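Local coordinates for protein dTDP-4-dehydrorhamnose 3,5-epimerase (Bacillus anthracis str. Ames, PDB 3RYK) that catalyses epimerisation of a dTDP-linked 4-keto sugar at both C3 and C5 of the sugar ring, a step in dTDP-L-rhamnose biosynthesis, at residues Arg83-Gln88 with Ser168-Asn173; Ala93-Ile98 with Gln134-Lys139; Asp107-Leu112 with Lys139-Gly144. All blocks are in the same frame, centred on the assembly; numbering follows the deposited sequence. Where two conformers were deposited one is given.

How the contacts relate
The three contacts sample the two sheets of a jelly roll-like fold. Contact 2 is buried and belongs to the larger sheet; contacts 1 and 3 are in the five-stranded sheet, where strands 82-88 and 141-147 are neighbours. Contact 3 is likewise buried, with regular antiparallel pairing, whereas contact 1, at the outermost strand 167-169, is only partly buried, and its backbone bonding is irregular. Between the sheets, Ile-98, Leu-135 and Val-137 of contact 2 meet Asp-107, Ile-109 and His-143 of contact 3, aliphatic groups packing around a buried histidine and aspartate. Contacts 2 and 3 also share Lys-139. Polar chemistry differs accordingly: waters at the loop ends of contacts 1 and 2, a buried His-carboxylate bond in contact 3.

Contact 1: Arg83-Gln88 with Ser168-Asn173; sequences RGLHFQ and SGVLWN
Leu-85 and Val-170 bring the backbones of 83-88 and 168-173 together at a slant, their touching parts running 123° apart, and within 168-173 just 168-169 counts as strand, weakly bonded at that. The amide of Leu-85, which follows a cis peptide bond from Gly-84, donates to the carbonyl of Val-170 (Leu-85 N to Val-170 O, 3.1 Å). Further along, Ser-168 N donates to Phe-87 O. A return bond from Val-170 N to Leu-85 O is indicated too, but the position of that oxygen is doubtful. Gly-169, between these bonds, has backbone angles that call for glycine.

Val-170 meets two side chains. Leu-85 lies aslant to it, the methyl CD1 resting 3.9 Å from Val-170 CB. The valine methyl CG2 meets the Phe-87 ring at its edge, 3.8 Å from CE2. Phe-87 has its CG between the backbone N and the carbonyl carbon (chi1 68°), and this brings the ring back against Gly-169 and Ser-168. Ser-168 CB then sits over one ring face in a CH-pi contact, 4.2 Å from the ring centroid and offset toward the rim. At the far end a water joins the two chains: it donates to Gly-84 O and accepts from Trp-172 N at 2.8 Å, while the indole of Trp-172 turns away toward Trp-181.

On its other edge strand 82-88 pairs with 141-147, His-86 bonding through its backbone to His-143, and Arg-83 touches the bound pyrophosphate. Polar linkage across the contact thus rests on main-chain groups and one water, and the side chains add apolar and CH-pi contacts: a weakly paired edge strand is held by few backbone bonds, with the side chain of His-86 about 5 Å from the pyrophosphate.

Contact 2: Ala93-Ile98 with Gln134-Lys139; sequences AQTKLI and QLLVPK
Ala-93 meets the long side chain of Lys-139 at the loop end of the contact, its CB lying 4.0 Å from Lys-139 CD. The lysine runs extended beyond CG past Ala-93 O, and a water donates to that carbonyl while accepting from Lys-139 NZ at 2.6 Å; the amine also makes a long, weak ion pair with Asp-159. Gln-94 points its CB away from 134-139, and its amide nitrogen bonds to Glu-160. Thr-95 sets its hydroxyl beside its own backbone N (chi1 -58°), which places OG1 across the Lys-139 chain, 3.5 Å from CG and nearly perpendicular to it. A second water donates to this hydroxyl and accepts from Lys-139 N.

Regular antiparallel pairing starts at Lys-96, which forms a hydrogen-bonded pair with Val-137 through Lys-96 N to Val-137 O, 2.9 Å and almost straight at 171°, and the reciprocal bond. Leu-97 faces Leu-136 in a non-hydrogen-bonded pair, the methyls Leu-97 CD1 and Leu-136 CD2 meeting at 3.7 Å. Its CG also lies near Gln-134 OE1, while the amide NE2 of Gln-134 bonds to Ser-53 O. Ile-98 pairs with Leu-135 through two backbone bonds, but its CD1 reaches diagonally across to Val-137 CG2 on the same face. That contact, at 3.3 Å, is tighter than usual for methyls, and the twisted chi2 of 93° suggests local strain.

Waters and the aliphatic lysine chain thus bridge the segments at the end where Lys-139 is exposed, and backbone bonds with close-set branched side chains hold strands 96-100 and 134-137 together in the interior.

Contact 3: Asp107-Leu112 with Lys139-Gly144; sequences DVIVDL and KGFAHG
Asp-107 and His-143 make the tight, polar end of this contact, a His-carboxylate hydrogen bond of 2.7 Å from His-143 NE2 to Asp-107 OD2. The oxygen is met on its syn side, nearly in the imidazole plane, while the carboxylate and ring planes stand 33° apart. Asp-107 carries its CG opposite the backbone N (chi1 -171°), which brings the carboxylate across to the neighbouring strand, up against the histidine edge. Beside them, Ile-109 CG2 also approaches the ring edge, and Ile-98 of the other sheet touches the same imidazole.

Beyond this pair the strands run in regular antiparallel fashion: Val-108 with Gly-144 and Val-110 with Ala-142 are hydrogen-bonded, the bond from Ala-142 N to Val-110 O measuring 2.9 Å. In the five-stranded sheet of the jelly roll-like fold, strand 141-147 is the central one and 104-111 lies between it and 122-128. On the side shared with Ile-109, the Phe-141 ring receives Asp-111 CA over one face as a CH-pi contact, 3.9 Å from the ring centroid. The Asp-111 carboxylate is stacked against the ring, its plane 21° from the ring's and its CG nearest CZ; it is held by Ser-116, Thr-118 and a salt bridge to Arg-113.

At the other end, Leu-112 and Gly-140 are both partly exposed, and the pairing stops. The last backbone bond runs from Leu-112 N to Gly-140 O, 2.8 Å long. Leu-112 meets that same oxygen with CB and reaches Ala-142 CB with CD1, at 4.0 Å, next to Leu-198.

Contact 1: Arg83-Gln88 with Ser168-Asn173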
loop_
_atom_site.group_PDB
_atom_site.type_symbol
_atom_site.label_atom_id
_atom_site.label_comp_id
_atom_site.label_asym_id
_atom_site.label_seq_id
_atom_site.Cartn_x
_atom_site.Cartn_y
_atom_site.Cartn_z
ATOM N N ARG A 83 -6.421 17.466 3.833
ATOM C CA ARG A 83 -4.995 17.192 3.981
ATOM C C ARG A 83 -4.265 17.900 2.821
ATOM O O ARG A 83 -4.359 17.462 1.661
ATOM C CB ARG A 83 -4.731 15.690 3.924
ATOM C CG ARG A 83 -5.470 14.839 4.968
ATOM C CD ARG A 83 -5.123 15.165 6.407
ATOM N NE ARG A 83 -5.789 14.211 7.292
ATOM C CZ ARG A 83 -5.637 14.145 8.612
ATOM N NH1 ARG A 83 -4.837 14.999 9.249
ATOM N NH2 ARG A 83 -6.288 13.210 9.297
ATOM N N GLY A 84 -3.560 18.988 3.122
ATOM C CA GLY A 84 -2.820 19.774 2.115
ATOM C C GLY A 84 -3.205 21.250 2.062
ATOM O O GLY A 84 -3.796 21.764 3.032
ATOM N N LEU A 85 -2.882 21.967 0.972
ATOM C CA LEU A 85 -2.154 21.470 -0.228
ATOM C C LEU A 85 -0.651 21.440 0.056
ATOM O O LEU A 85 -0.067 22.494 0.280
ATOM C CB LEU A 85 -2.389 22.409 -1.425
ATOM C CG LEU A 85 -3.773 22.627 -2.044
ATOM C CD1 LEU A 85 -3.738 23.800 -3.022
ATOM C CD2 LEU A 85 -4.259 21.348 -2.724
ATOM N N HIS A 86 -0.050 20.249 0.005
ATOM C CA HIS A 86 1.381 20.036 0.267
ATOM C C HIS A 86 2.317 19.990 -0.942
ATOM O O HIS A 86 1.919 19.617 -2.039
ATOM C CB HIS A 86 1.548 18.671 0.972
ATOM C CG HIS A 86 2.974 18.215 1.104
ATOM N ND1 HIS A 86 3.681 17.672 0.051
ATOM C CD2 HIS A 86 3.813 18.188 2.166
ATOM C CE1 HIS A 86 4.901 17.359 0.451
ATOM N NE2 HIS A 86 5.006 17.658 1.733
ATOM N N PHE A 87 3.571 20.377 -0.720
ATOM C CA PHE A 87 4.604 20.320 -1.748
ATOM C C PHE A 87 5.903 20.439 -0.958
ATOM O O PHE A 87 5.994 21.231 -0.009
ATOM C CB PHE A 87 4.511 21.320 -2.903
ATOM C CG PHE A 87 4.753 22.745 -2.529
ATOM C CD1 PHE A 87 6.043 23.264 -2.540
ATOM C CD2 PHE A 87 3.699 23.581 -2.226
ATOM C CE1 PHE A 87 6.269 24.593 -2.214
ATOM C CE2 PHE A 87 3.920 24.909 -1.907
ATOM C CZ PHE A 87 5.202 25.415 -1.902
ATOM N N GLN A 88 6.891 19.630 -1.307
ATOM C CA GLN A 88 8.158 19.686 -0.608
ATOM C C GLN A 88 9.055 20.467 -1.557
ATOM O O GLN A 88 9.236 20.070 -2.709
ATOM C CB GLN A 88 8.684 18.279 -0.315
ATOM C CG GLN A 88 9.719 18.247 0.783
ATOM C CD GLN A 88 10.148 16.851 1.160
ATOM O OE1 GLN A 88 9.719 16.335 2.194
ATOM N NE2 GLN A 88 10.907 16.199 0.296
ATOM N N SER A 168 6.328 22.230 2.854
ATOM C CA SER A 168 5.618 23.499 2.649
ATOM C C SER A 168 4.192 23.227 2.111
ATOM O O SER A 168 3.642 22.154 2.330
ATOM C CB SER A 168 6.430 24.398 1.707
ATOM O OG SER A 168 5.855 25.691 1.560
ATOM N N GLY A 169 3.587 24.206 1.449
ATOM C CA GLY A 169 2.250 24.027 0.920
ATOM C C GLY A 169 1.528 25.287 0.474
ATOM O O GLY A 169 2.113 26.377 0.416
ATOM N N VAL A 170 0.247 25.121 0.163
ATOM C CA VAL A 170 -0.616 26.210 -0.280
ATOM C C VAL A 170 -1.952 26.087 0.473
ATOM O O VAL A 170 -2.584 25.026 0.488
ATOM C CB VAL A 170 -0.846 26.186 -1.803
ATOM C CG1 VAL A 170 -1.789 27.302 -2.206
ATOM C CG2 VAL A 170 0.482 26.296 -2.550
ATOM N N LEU A 171 -2.382 27.174 1.104
ATOM C CA LEU A 171 -3.636 27.196 1.881
ATOM C C LEU A 171 -4.785 26.695 1.011
ATOM O O LEU A 171 -4.979 27.176 -0.113
ATOM C CB LEU A 171 -3.922 28.606 2.432
ATOM C CG LEU A 171 -5.046 28.784 3.463
ATOM C CD1 LEU A 171 -4.776 27.950 4.725
ATOM C CD2 LEU A 171 -5.195 30.268 3.837
ATOM N N TRP A 172 -5.543 25.752 1.567
ATOM C CA TRP A 172 -6.666 25.116 0.864
ATOM C C TRP A 172 -7.618 26.081 0.155
ATOM O O TRP A 172 -8.003 25.827 -0.988
ATOM C CB TRP A 172 -7.482 24.243 1.840
ATOM C CG TRP A 172 -8.275 25.035 2.820
ATOM C CD1 TRP A 172 -7.815 25.686 3.931
ATOM C CD2 TRP A 172 -9.687 25.243 2.789
ATOM N NE1 TRP A 172 -8.863 26.305 4.578
ATOM C CE2 TRP A 172 -10.020 26.053 3.889
ATOM C CE3 TRP A 172 -10.703 24.840 1.919
ATOM C CZ2 TRP A 172 -11.335 26.452 4.155
ATOM C CZ3 TRP A 172 -12.007 25.243 2.176
ATOM C CH2 TRP A 172 -12.311 26.045 3.288
ATOM N N ASN A 173 -8.000 27.183 0.807
ATOM C CA ASN A 173 -8.949 28.120 0.205
ATOM C C ASN A 173 -8.378 29.351 -0.533
ATOM O O ASN A 173 -9.089 30.336 -0.744
ATOM C CB ASN A 173 -9.974 28.559 1.242
ATOM C CG ASN A 173 -9.349 29.337 2.380
ATOM O OD1 ASN A 173 -8.151 29.620 2.365
ATOM N ND2 ASN A 173 -10.155 29.695 3.363
HETATM O O HOH W 1 -4.512 24.312 3.770
#

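Contact 2: Ala93-Ile98 with Gln134-Lys139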
loop_
_atom_site.group_PDB
_atom_site.type_symbol
_atom_site.label_atom_id
_atom_site.label_comp_id
_atom_site.label_asym_id
_atom_site.label_seq_id
_atom_site.Cartn_x
_atom_site.Cartn_y
_atom_site.Cartn_z
ATOM N N ALA A 93 12.253 17.761 -3.779
ATOM C CA ALA A 93 10.920 17.673 -4.386
ATOM C C ALA A 93 10.541 16.198 -4.481
ATOM O O ALA A 93 11.408 15.342 -4.706
ATOM C CB ALA A 93 10.879 18.332 -5.764
ATOM N N GLN A 94 9.254 15.914 -4.291
ATOM C CA GLN A 94 8.730 14.545 -4.338
ATOM C C GLN A 94 7.696 14.247 -5.416
ATOM O O GLN A 94 6.755 15.019 -5.624
ATOM C CB GLN A 94 8.012 14.247 -3.022
ATOM C CG GLN A 94 8.855 14.144 -1.756
ATOM C CD GLN A 94 7.985 14.122 -0.512
ATOM O OE1 GLN A 94 7.077 14.941 -0.373
ATOM N NE2 GLN A 94 8.288 13.228 0.417
ATOM N N THR A 95 7.890 13.124 -6.104
ATOM C CA THR A 95 6.949 12.653 -7.099
ATOM C C THR A 95 6.081 11.816 -6.174
ATOM O O THR A 95 6.616 11.118 -5.303
ATOM C CB THR A 95 7.573 11.683 -8.102
ATOM O OG1 THR A 95 8.669 12.312 -8.762
ATOM C CG2 THR A 95 6.540 11.226 -9.123
ATOM N N LYS A 96 4.764 11.898 -6.316
ATOM C CA LYS A 96 3.860 11.118 -5.474
ATOM C C LYS A 96 2.967 10.251 -6.350
ATOM O O LYS A 96 2.783 10.568 -7.516
ATOM C CB LYS A 96 3.002 12.026 -4.612
ATOM C CG LYS A 96 3.797 12.929 -3.689
ATOM C CD LYS A 96 2.890 13.766 -2.830
ATOM C CE LYS A 96 3.685 14.696 -1.937
ATOM N NZ LYS A 96 2.768 15.496 -1.085
ATOM N N LEU A 97 2.427 9.177 -5.773
ATOM C CA LEU A 97 1.522 8.233 -6.476
ATOM C C LEU A 97 0.530 7.869 -5.385
ATOM O O LEU A 97 0.848 7.126 -4.465
ATOM C CB LEU A 97 2.295 7.045 -7.024
ATOM C CG LEU A 97 1.573 6.002 -7.884
ATOM C CD1 LEU A 97 1.005 6.626 -9.144
ATOM C CD2 LEU A 97 2.611 4.963 -8.232
ATOM N N ILE A 98 -0.678 8.400 -5.511
ATOM C CA ILE A 98 -1.715 8.231 -4.519
ATOM C C ILE A 98 -2.899 7.361 -4.888
ATOM O O ILE A 98 -3.356 7.374 -6.024
ATOM C CB ILE A 98 -2.324 9.620 -4.186
ATOM C CG1 ILE A 98 -1.272 10.647 -3.703
ATOM C CG2 ILE A 98 -3.432 9.496 -3.134
ATOM C CD1 ILE A 98 -0.668 11.535 -4.760
ATOM N N GLN A 134 -5.565 5.697 -9.248
ATOM C CA GLN A 134 -4.353 6.264 -8.684
ATOM C C GLN A 134 -4.007 7.522 -9.442
ATOM O O GLN A 134 -4.420 7.716 -10.570
ATOM C CB GLN A 134 -3.205 5.255 -8.740
ATOM C CG GLN A 134 -3.570 3.897 -8.119
ATOM C CD GLN A 134 -2.391 2.957 -7.926
ATOM O OE1 GLN A 134 -1.224 3.360 -7.980
ATOM N NE2 GLN A 134 -2.695 1.694 -7.672
ATOM N N LEU A 135 -3.301 8.422 -8.778
ATOM C CA LEU A 135 -2.902 9.666 -9.406
ATOM C C LEU A 135 -1.396 9.822 -9.255
ATOM O O LEU A 135 -0.866 9.681 -8.147
ATOM C CB LEU A 135 -3.619 10.838 -8.746
ATOM C CG LEU A 135 -3.338 12.216 -9.329
ATOM C CD1 LEU A 135 -3.828 12.320 -10.767
ATOM C CD2 LEU A 135 -4.007 13.277 -8.462
ATOM N N LEU A 136 -0.712 10.086 -10.369
ATOM C CA LEU A 136 0.724 10.279 -10.393
ATOM C C LEU A 136 0.857 11.802 -10.370
ATOM O O LEU A 136 0.440 12.478 -11.312
ATOM C CB LEU A 136 1.356 9.664 -11.653
ATOM C CG LEU A 136 2.894 9.668 -11.792
ATOM C CD1 LEU A 136 3.498 11.076 -11.909
ATOM C CD2 LEU A 136 3.518 8.904 -10.643
ATOM N N VAL A 137 1.374 12.331 -9.257
ATOM C CA VAL A 137 1.566 13.760 -9.076
ATOM C C VAL A 137 3.058 14.056 -9.322
ATOM O O VAL A 137 3.918 13.665 -8.519
ATOM C CB VAL A 137 1.201 14.218 -7.651
ATOM C CG1 VAL A 137 1.163 15.740 -7.590
ATOM C CG2 VAL A 137 -0.147 13.651 -7.217
ATOM N N PRO A 138 3.375 14.754 -10.421
ATOM C CA PRO A 138 4.775 15.035 -10.677
ATOM C C PRO A 138 5.389 16.051 -9.724
ATOM O O PRO A 138 4.685 16.663 -8.918
ATOM C CB PRO A 138 4.765 15.662 -12.089
ATOM C CG PRO A 138 3.400 15.568 -12.602
ATOM C CD PRO A 138 2.491 15.315 -11.463
ATOM N N LYS A 139 6.708 16.199 -9.820
ATOM C CA LYS A 139 7.425 17.180 -9.016
ATOM C C LYS A 139 6.989 18.536 -9.581
ATOM O O LYS A 139 6.692 18.639 -10.771
ATOM C CB LYS A 139 8.940 16.992 -9.136
ATOM C CG LYS A 139 9.450 15.704 -8.530
ATOM C CD LYS A 139 10.941 15.579 -8.673
ATOM C CE LYS A 139 11.455 14.365 -7.935
ATOM N NZ LYS A 139 12.927 14.248 -7.992
HETATM O O HOH W 2 13.879 15.109 -5.758
HETATM O O HOH W 3 4.240 15.808 -6.236
HETATM O O HOH W 4 7.907 13.794 -11.099
#

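Contact 3: Asp107-Leu112 with Lys139-Gly144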
loop_
_atom_site.group_PDB
_atom_site.type_symbol
_atom_site.label_atom_id
_atom_site.label_comp_id
_atom_site.label_asym_id
_atom_site.label_seq_id
_atom_site.Cartn_x
_atom_site.Cartn_y
_atom_site.Cartn_z
ATOM N N ASP A 107 -9.401 14.675 -4.736
ATOM C CA ASP A 107 -8.013 15.058 -4.752
ATOM C C ASP A 107 -7.710 16.149 -5.764
ATOM O O ASP A 107 -8.122 16.076 -6.927
ATOM C CB ASP A 107 -7.219 13.786 -5.010
ATOM C CG ASP A 107 -5.741 13.968 -4.841
ATOM O OD1 ASP A 107 -5.111 14.811 -5.522
ATOM O OD2 ASP A 107 -5.202 13.205 -4.018
ATOM N N VAL A 108 -6.959 17.155 -5.323
ATOM C CA VAL A 108 -6.619 18.267 -6.174
ATOM C C VAL A 108 -5.111 18.395 -6.331
ATOM O O VAL A 108 -4.359 18.120 -5.388
ATOM C CB VAL A 108 -7.091 19.605 -5.547
ATOM C CG1 VAL A 108 -6.524 20.827 -6.329
ATOM C CG2 VAL A 108 -8.613 19.658 -5.442
ATOM N N ILE A 109 -4.689 18.777 -7.531
ATOM C CA ILE A 109 -3.278 18.992 -7.811
ATOM C C ILE A 109 -3.218 20.330 -8.518
ATOM O O ILE A 109 -4.119 20.665 -9.285
ATOM C CB ILE A 109 -2.548 17.857 -8.624
ATOM C CG1 ILE A 109 -2.998 17.787 -10.082
ATOM C CG2 ILE A 109 -2.707 16.512 -7.923
ATOM C CD1 ILE A 109 -2.293 16.695 -10.854
ATOM N N VAL A 110 -2.172 21.103 -8.217
ATOM C CA VAL A 110 -1.963 22.420 -8.803
ATOM C C VAL A 110 -0.555 22.475 -9.427
ATOM O O VAL A 110 0.425 22.106 -8.782
ATOM C CB VAL A 110 -2.051 23.512 -7.707
ATOM C CG1 VAL A 110 -2.070 24.902 -8.368
ATOM C CG2 VAL A 110 -3.298 23.331 -6.826
ATOM N N ASP A 111 -0.461 22.918 -10.681
ATOM C CA ASP A 111 0.830 23.006 -11.384
ATOM C C ASP A 111 1.502 24.310 -10.916
ATOM O O ASP A 111 1.007 25.409 -11.206
ATOM C CB ASP A 111 0.621 22.974 -12.915
ATOM C CG ASP A 111 1.935 22.941 -13.710
ATOM O OD1 ASP A 111 3.013 23.180 -13.122
ATOM O OD2 ASP A 111 1.905 22.659 -14.945
ATOM N N LEU A 112 2.612 24.188 -10.189
ATOM C CA LEU A 112 3.328 25.378 -9.692
ATOM C C LEU A 112 4.638 25.672 -10.434
ATOM O O LEU A 112 5.468 26.450 -9.965
ATOM C CB LEU A 112 3.556 25.277 -8.179
ATOM C CG LEU A 112 2.296 25.250 -7.308
ATOM C CD1 LEU A 112 2.633 25.365 -5.828
ATOM C CD2 LEU A 112 1.368 26.355 -7.716
ATOM N N LYS A 139 6.708 16.199 -9.820
ATOM C CA LYS A 139 7.425 17.180 -9.016
ATOM C C LYS A 139 6.989 18.536 -9.581
ATOM O O LYS A 139 6.692 18.639 -10.771
ATOM C CB LYS A 139 8.940 16.992 -9.136
ATOM C CG LYS A 139 9.450 15.704 -8.530
ATOM C CD LYS A 139 10.941 15.579 -8.673
ATOM C CE LYS A 139 11.455 14.365 -7.935
ATOM N NZ LYS A 139 12.927 14.248 -7.992
ATOM N N GLY A 140 6.929 19.572 -8.736
ATOM C CA GLY A 140 6.512 20.900 -9.180
ATOM C C GLY A 140 5.026 21.179 -9.020
ATOM O O GLY A 140 4.512 22.189 -9.523
ATOM N N PHE A 141 4.342 20.271 -8.326
ATOM C CA PHE A 141 2.912 20.355 -8.045
ATOM C C PHE A 141 2.571 20.374 -6.561
ATOM O O PHE A 141 3.311 19.826 -5.729
ATOM C CB PHE A 141 2.170 19.132 -8.639
ATOM C CG PHE A 141 2.018 19.156 -10.136
ATOM C CD1 PHE A 141 0.775 19.422 -10.714
ATOM C CD2 PHE A 141 3.102 18.954 -10.966
ATOM C CE1 PHE A 141 0.609 19.455 -12.097
ATOM C CE2 PHE A 141 2.956 18.988 -12.349
ATOM C CZ PHE A 141 1.708 19.242 -12.916
ATOM N N ALA A 142 1.444 21.017 -6.244
ATOM C CA ALA A 142 0.923 21.084 -4.895
ATOM C C ALA A 142 -0.107 19.960 -4.936
ATOM O O ALA A 142 -0.732 19.720 -5.997
ATOM C CB ALA A 142 0.259 22.397 -4.610
ATOM N N HIS A 143 -0.270 19.272 -3.813
ATOM C CA HIS A 143 -1.203 18.156 -3.680
ATOM C C HIS A 143 -1.926 18.128 -2.353
ATOM O O HIS A 143 -1.304 18.275 -1.278
ATOM C CB HIS A 143 -0.490 16.810 -3.812
ATOM C CG HIS A 143 -1.331 15.653 -3.363
ATOM N ND1 HIS A 143 -1.181 15.053 -2.131
ATOM C CD2 HIS A 143 -2.374 15.030 -3.958
ATOM C CE1 HIS A 143 -2.077 14.094 -1.993
ATOM N NE2 HIS A 143 -2.819 14.063 -3.084
ATOM N N GLY A 144 -3.236 17.901 -2.429
ATOM C CA GLY A 144 -4.082 17.818 -1.250
ATOM C C GLY A 144 -5.366 17.099 -1.570
ATOM O O GLY A 144 -5.641 16.814 -2.746
#